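Local coordinates for protein putative methylase (Clostridium difficile, PDB 3LDU) that binds GTP in its methyltransferase domain and is probably an RNA-binding methyltransferase that modifies guanines of ribosomal RNA, at residues 300-305 with 335-340; 331-336 with 351-356. One frame throughout, in Å; residues are numbered along the deposited sequence.

Interaction 1 of 2, residues 300-305 with 335-340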
loop_
_atom_site.group_PDB
_atom_site.type_symbol
_atom_site.label_atom_id
_atom_site.label_comp_id
_atom_site.label_asym_id
_atom_site.label_seq_id
_atom_site.Cartn_x
_atom_site.Cartn_y
_atom_site.Cartn_z
ATOM N N ASP A 300 -14.821 -4.922 28.771
ATOM C CA ASP A 300 -13.474 -5.432 28.572
ATOM C C ASP A 300 -12.481 -4.301 28.817
ATOM O O ASP A 300 -12.791 -3.131 28.592
ATOM C CB ASP A 300 -13.298 -5.964 27.143
ATOM C CG ASP A 300 -14.150 -7.198 26.858
ATOM O OD1 ASP A 300 -14.597 -7.858 27.823
ATOM O OD2 ASP A 300 -14.365 -7.511 25.663
ATOM N N GLU A 301 -11.290 -4.638 29.289
ATOM C CA GLU A 301 -10.232 -3.637 29.377
ATOM C C GLU A 301 -9.085 -3.967 28.427
ATOM O O GLU A 301 -9.014 -5.069 27.888
ATOM C CB GLU A 301 -9.739 -3.440 30.816
ATOM C CG GLU A 301 -9.395 -4.709 31.570
ATOM C CD GLU A 301 -8.983 -4.433 33.015
ATOM O OE1 GLU A 301 -8.675 -3.265 33.344
ATOM O OE2 GLU A 301 -8.964 -5.388 33.820
ATOM N N PHE A 302 -8.202 -3.001 28.213
ATOM C CA PHE A 302 -7.031 -3.203 27.360
ATOM C C PHE A 302 -7.414 -3.526 25.919
ATOM O O PHE A 302 -6.720 -4.272 25.239
ATOM C CB PHE A 302 -6.125 -4.299 27.932
ATOM C CG PHE A 302 -5.762 -4.085 29.380
ATOM C CD1 PHE A 302 -5.034 -2.975 29.767
ATOM C CD2 PHE A 302 -6.158 -4.989 30.350
ATOM C CE1 PHE A 302 -4.706 -2.769 31.101
ATOM C CE2 PHE A 302 -5.834 -4.789 31.683
ATOM C CZ PHE A 302 -5.105 -3.678 32.055
ATOM N N GLY A 303 -8.515 -2.953 25.451
ATOM C CA GLY A 303 -8.875 -3.086 24.050
ATOM C C GLY A 303 -8.208 -2.033 23.174
ATOM O O GLY A 303 -7.528 -1.121 23.660
ATOM N N PHE A 304 -8.411 -2.159 21.870
ATOM C CA PHE A 304 -7.866 -1.215 20.903
ATOM C C PHE A 304 -8.982 -0.646 20.046
ATOM O O PHE A 304 -9.898 -1.367 19.674
ATOM C CB PHE A 304 -6.876 -1.924 19.973
ATOM C CG PHE A 304 -5.602 -2.325 20.636
ATOM C CD1 PHE A 304 -4.500 -1.497 20.595
ATOM C CD2 PHE A 304 -5.503 -3.541 21.294
ATOM C CE1 PHE A 304 -3.325 -1.868 21.204
ATOM C CE2 PHE A 304 -4.331 -3.914 21.906
ATOM C CZ PHE A 304 -3.240 -3.077 21.862
ATOM N N ILE A 305 -8.885 0.641 19.723
ATOM C CA ILE A 305 -9.729 1.252 18.699
ATOM C C ILE A 305 -8.814 1.817 17.616
ATOM O O ILE A 305 -7.840 2.516 17.925
ATOM C CB ILE A 305 -10.604 2.378 19.266
ATOM C CG1 ILE A 305 -11.768 1.781 20.061
ATOM C CG2 ILE A 305 -11.142 3.254 18.130
ATOM C CD1 ILE A 305 -12.372 2.742 21.116
ATOM N N LEU A 335 -13.537 4.203 28.703
ATOM C CA LEU A 335 -13.111 2.819 28.558
ATOM C C LEU A 335 -12.034 2.509 29.589
ATOM O O LEU A 335 -11.311 3.402 30.038
ATOM C CB LEU A 335 -12.578 2.575 27.132
ATOM C CG LEU A 335 -13.642 2.812 26.059
ATOM C CD1 LEU A 335 -13.062 2.822 24.622
ATOM C CD2 LEU A 335 -14.745 1.768 26.193
ATOM N N LYS A 336 -11.922 1.241 29.967
ATOM C CA LYS A 336 -10.959 0.863 30.987
ATOM C C LYS A 336 -9.622 0.497 30.369
ATOM O O LYS A 336 -9.453 -0.609 29.880
ATOM C CB LYS A 336 -11.486 -0.310 31.819
ATOM C CG LYS A 336 -10.556 -0.727 32.950
ATOM C CD LYS A 336 -10.181 0.470 33.814
ATOM C CE LYS A 336 -9.288 0.066 34.976
ATOM N NZ LYS A 336 -8.806 1.254 35.732
ATOM N N ASN A 337 -8.676 1.433 30.402
ATOM C CA ASN A 337 -7.321 1.168 29.941
ATOM C C ASN A 337 -7.271 0.747 28.473
ATOM O O ASN A 337 -6.517 -0.154 28.111
ATOM C CB ASN A 337 -6.680 0.075 30.796
ATOM C CG ASN A 337 -6.292 0.566 32.170
ATOM O OD1 ASN A 337 -5.727 1.644 32.314
ATOM N ND2 ASN A 337 -6.594 -0.227 33.191
ATOM N N TRP A 338 -8.083 1.375 27.630
ATOM C CA TRP A 338 -8.000 1.098 26.194
ATOM C C TRP A 338 -6.956 1.996 25.522
ATOM O O TRP A 338 -6.526 3.000 26.091
ATOM C CB TRP A 338 -9.364 1.299 25.514
ATOM C CG TRP A 338 -10.331 0.148 25.682
ATOM C CD1 TRP A 338 -10.704 -0.444 26.857
ATOM C CD2 TRP A 338 -11.065 -0.520 24.643
ATOM N NE1 TRP A 338 -11.614 -1.451 26.612
ATOM C CE2 TRP A 338 -11.850 -1.522 25.263
ATOM C CE3 TRP A 338 -11.124 -0.390 23.246
ATOM C CZ2 TRP A 338 -12.688 -2.374 24.538
ATOM C CZ3 TRP A 338 -11.964 -1.232 22.530
ATOM C CH2 TRP A 338 -12.732 -2.217 23.179
ATOM N N SER A 339 -6.570 1.616 24.307
ATOM C CA SER A 339 -5.687 2.399 23.445
ATOM C C SER A 339 -6.517 2.773 22.224
ATOM O O SER A 339 -7.248 1.936 21.712
ATOM C CB SER A 339 -4.510 1.541 22.959
ATOM O OG SER A 339 -3.637 1.174 24.017
ATOM N N TYR A 340 -6.417 4.009 21.745
ATOM C CA TYR A 340 -7.192 4.378 20.563
ATOM C C TYR A 340 -6.354 5.196 19.585
ATOM O O TYR A 340 -5.467 5.948 19.992
ATOM C CB TYR A 340 -8.503 5.090 20.931
ATOM C CG TYR A 340 -8.479 5.875 22.236
ATOM C CD1 TYR A 340 -8.137 7.218 22.255
ATOM C CD2 TYR A 340 -8.841 5.276 23.436
ATOM C CE1 TYR A 340 -8.125 7.946 23.434
ATOM C CE2 TYR A 340 -8.826 6.004 24.640
ATOM C CZ TYR A 340 -8.468 7.340 24.622
ATOM O OH TYR A 340 -8.446 8.091 25.792
HETATM O O HOH W 1 -13.720 -0.684 29.511
HETATM O O HOH W 2 -4.908 -1.143 24.879
#
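Segments 300-305 and 335-340 run parallel and pair at F304 with S339 and I305 with Y340: G303 O takes the amide of S339 N at 3.0 Å, and S339 O in turn takes I305 N. Just before the strands, F302 N donates to K336 O almost along the C=O axis, so the backbones already meet in the incoming loops. The W338 indole, with CG beside its own backbone N (chi1 -80°), lies flat under G303, whose CA sits 3.5 Å from the centroid of the six-membered ring in a CH-pi contact. Lacking a side chain, G303 rests its CA directly on the ring. L335 CD1 packs on the opposite indole face. At the ring edge, W338 NE1 donates to D300 O (2.9 Å) in an almost straight bond (179°) that lies in the indole plane but reaches the carbonyl from above its own plane. Water 1 also donates to D300 O and accepts from K336 N, so this oxygen receives two donors. I305 crosses W338 at about a right angle, CG1 against CZ3, while its CD1 meets L335 CD1 at 3.6 Å. Ahead of the strands, the F302 ring and N337 amide lie alongside, their planes 5° apart, with F302 CE1 3.5 Å from N337 CB. Water 2 donates to G303 O and bonds S339 OG, which G377 N also holds. Neighbouring parallel strands joined through helix 315-333 make this a beta-alpha-beta unit of the Rossmann-like methyltransferase fold.

Interaction 2 of 2, residues 331-336 with 351-356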
loop_
_atom_site.group_PDB
_atom_site.type_symbol
_atom_site.label_atom_id
_atom_site.label_comp_id
_atom_site.label_asym_id
_atom_site.label_seq_id
_atom_site.Cartn_x
_atom_site.Cartn_y
_atom_site.Cartn_z
ATOM N N ALA A 331 -16.530 9.313 25.176
ATOM C CA ALA A 331 -16.791 7.871 25.187
ATOM C C ALA A 331 -15.512 7.056 25.360
ATOM O O ALA A 331 -15.467 6.104 26.135
ATOM C CB ALA A 331 -17.519 7.432 23.912
ATOM N N PHE A 332 -14.477 7.414 24.614
ATOM C CA PHE A 332 -13.261 6.615 24.635
ATOM C C PHE A 332 -12.534 6.702 25.987
ATOM O O PHE A 332 -11.916 5.730 26.431
ATOM C CB PHE A 332 -12.311 7.028 23.498
ATOM C CG PHE A 332 -12.811 6.684 22.108
ATOM C CD1 PHE A 332 -14.068 6.136 21.896
ATOM C CD2 PHE A 332 -11.992 6.917 21.010
ATOM C CE1 PHE A 332 -14.497 5.823 20.601
ATOM C CE2 PHE A 332 -12.416 6.607 19.713
ATOM C CZ PHE A 332 -13.669 6.061 19.516
ATOM N N ARG A 333 -12.598 7.865 26.628
ATOM C CA ARG A 333 -11.922 8.064 27.910
ATOM C C ARG A 333 -12.610 7.309 29.056
ATOM O O ARG A 333 -12.023 7.123 30.122
ATOM C CB ARG A 333 -11.772 9.566 28.228
ATOM C CG ARG A 333 -10.637 10.242 27.427
ATOM C CD ARG A 333 -10.332 11.671 27.900
ATOM N NE ARG A 333 -11.379 12.612 27.521
ATOM C CZ ARG A 333 -11.515 13.137 26.307
ATOM N NH1 ARG A 333 -10.667 12.811 25.334
ATOM N NH2 ARG A 333 -12.512 13.978 26.062
ATOM N N LYS A 334 -13.844 6.872 28.821
ATOM C CA LYS A 334 -14.599 6.090 29.803
ATOM C C LYS A 334 -14.277 4.599 29.734
ATOM O O LYS A 334 -14.712 3.820 30.585
ATOM C CB LYS A 334 -16.106 6.312 29.631
ATOM C CG LYS A 334 -16.585 7.669 30.131
ATOM C CD LYS A 334 -18.027 7.955 29.728
ATOM C CE LYS A 334 -18.994 6.939 30.311
ATOM N NZ LYS A 334 -20.391 7.165 29.834
ATOM N N LEU A 335 -13.537 4.203 28.703
ATOM C CA LEU A 335 -13.111 2.819 28.558
ATOM C C LEU A 335 -12.034 2.509 29.589
ATOM O O LEU A 335 -11.311 3.402 30.038
ATOM C CB LEU A 335 -12.578 2.575 27.132
ATOM C CG LEU A 335 -13.642 2.812 26.059
ATOM C CD1 LEU A 335 -13.062 2.822 24.622
ATOM C CD2 LEU A 335 -14.745 1.768 26.193
ATOM N N LYS A 336 -11.922 1.241 29.967
ATOM C CA LYS A 336 -10.959 0.863 30.987
ATOM C C LYS A 336 -9.622 0.497 30.369
ATOM O O LYS A 336 -9.453 -0.609 29.880
ATOM C CB LYS A 336 -11.486 -0.310 31.819
ATOM C CG LYS A 336 -10.556 -0.727 32.950
ATOM C CD LYS A 336 -10.181 0.470 33.814
ATOM C CE LYS A 336 -9.288 0.066 34.976
ATOM N NZ LYS A 336 -8.806 1.254 35.732
ATOM N N TYR A 351 -7.582 19.228 20.157
ATOM C CA TYR A 351 -8.346 20.206 20.927
ATOM C C TYR A 351 -9.821 19.814 21.082
ATOM O O TYR A 351 -10.382 19.884 22.182
ATOM C CB TYR A 351 -8.206 21.604 20.324
ATOM C CG TYR A 351 -8.989 22.642 21.092
ATOM C CD1 TYR A 351 -8.520 23.133 22.303
ATOM C CD2 TYR A 351 -10.205 23.115 20.617
ATOM C CE1 TYR A 351 -9.242 24.080 23.015
ATOM C CE2 TYR A 351 -10.931 24.055 21.319
ATOM C CZ TYR A 351 -10.446 24.535 22.518
ATOM O OH TYR A 351 -11.166 25.474 23.226
ATOM N N GLU A 352 -10.458 19.387 19.997
ATOM C CA GLU A 352 -11.877 19.040 20.067
ATOM C C GLU A 352 -12.096 17.677 20.734
ATOM O O GLU A 352 -13.071 17.474 21.476
ATOM C CB GLU A 352 -12.505 19.068 18.674
ATOM C CG GLU A 352 -12.304 20.379 17.934
ATOM C CD GLU A 352 -13.047 21.541 18.575
ATOM O OE1 GLU A 352 -13.903 21.300 19.458
ATOM O OE2 GLU A 352 -12.778 22.702 18.190
ATOM N N PHE A 353 -11.176 16.751 20.471
ATOM C CA PHE A 353 -11.189 15.424 21.081
ATOM C C PHE A 353 -10.974 15.480 22.601
ATOM O O PHE A 353 -11.456 14.615 23.332
ATOM C CB PHE A 353 -10.122 14.547 20.424
ATOM C CG PHE A 353 -10.150 13.118 20.863
ATOM C CD1 PHE A 353 -11.172 12.271 20.449
ATOM C CD2 PHE A 353 -9.138 12.605 21.660
ATOM C CE1 PHE A 353 -11.198 10.945 20.834
ATOM C CE2 PHE A 353 -9.155 11.276 22.051
ATOM C CZ PHE A 353 -10.192 10.441 21.633
ATOM N N GLY A 354 -10.250 16.494 23.071
ATOM C CA GLY A 354 -10.072 16.705 24.500
ATOM C C GLY A 354 -8.892 15.976 25.113
ATOM O O GLY A 354 -8.850 15.758 26.324
ATOM N N GLN A 355 -7.925 15.596 24.280
ATOM C CA GLN A 355 -6.774 14.843 24.762
ATOM C C GLN A 355 -5.599 14.970 23.797
ATOM O O GLN A 355 -5.784 14.928 22.581
ATOM C CB GLN A 355 -7.165 13.372 24.947
ATOM C CG GLN A 355 -6.164 12.538 25.721
ATOM C CD GLN A 355 -6.637 11.115 25.906
ATOM O OE1 GLN A 355 -5.893 10.258 26.388
ATOM N NE2 GLN A 355 -7.878 10.849 25.508
ATOM N N LYS A 356 -4.399 15.155 24.346
ATOM C CA LYS A 356 -3.182 15.279 23.552
ATOM C C LYS A 356 -2.679 13.880 23.236
ATOM O O LYS A 356 -2.655 13.017 24.111
ATOM C CB LYS A 356 -2.113 16.066 24.327
ATOM C CG LYS A 356 -0.857 16.359 23.526
ATOM C CD LYS A 356 0.028 17.406 24.188
ATOM C CE LYS A 356 1.182 16.778 24.958
ATOM N NZ LYS A 356 0.738 15.925 26.099
#
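R333 leaves its backbone with CG anti to the carbonyl carbon (chi1 -77°) and bends at chi3 (-72°), which swings the guanidinium onto the C-terminal end of helix 349-353; F353, with CG anti to its backbone N (chi1 -173°), turns its ring back toward helix 315-333. The guanidinium grips one atom, F353 O, end-on through two nitrogens: NH1 at 2.8 Å and NH2 at 3.0 Å. The acceptor lies close to the guanidinium plane, NH2 approaching within the carbonyl plane and NH1 from above it. A positive charge at the carbonyl end of this short helix should be favourable for the helix dipole. G354 follows with positive phi, a conformation that suits glycine, and its CA lies beside R333 NH2. Its own O lies over one guanidinium face. R333 NH1 also stands over one face of the F353 ring, offset toward its rim, but the cation-pi attraction is weak at most, CZ being 5.4 Å from the centroid. Q355, fully extended, brings NE2 to within 3.4 Å of R333 CG; this amide nitrogen has its polar partner in Y340 OH. Deeper in, the two phenylalanines cross at about a right angle, F332 CD2 meeting the edge of F353 at CZ (4.0 Å). Helix 315-333 thus meets the end of helix 349-353 beside strands 339-344 and 368-375, with F353 reaching L328 and Y375.

Overall arrangement
Interactions 1 and 2 overlap along the chain, sharing L335 and K336 where helix 315-333 gives way to strand 339-344, and their centres are 12 Å apart. Y340 joins them: its OH lies 2.8 Å from Q355 NE2, a probable hydrogen bond, while its ring packs through CE1 on F353 CZ (3.7 Å) and through CE2 on F332 O. I305 and F332 also touch, linking strand 304-307 to the helix. Both side chains come within about 4 Å of the side chain of P202, a GTP-binding residue, and lie about 10 Å and 9 Å from the nucleotide itself, placing them in a second layer behind the pocket.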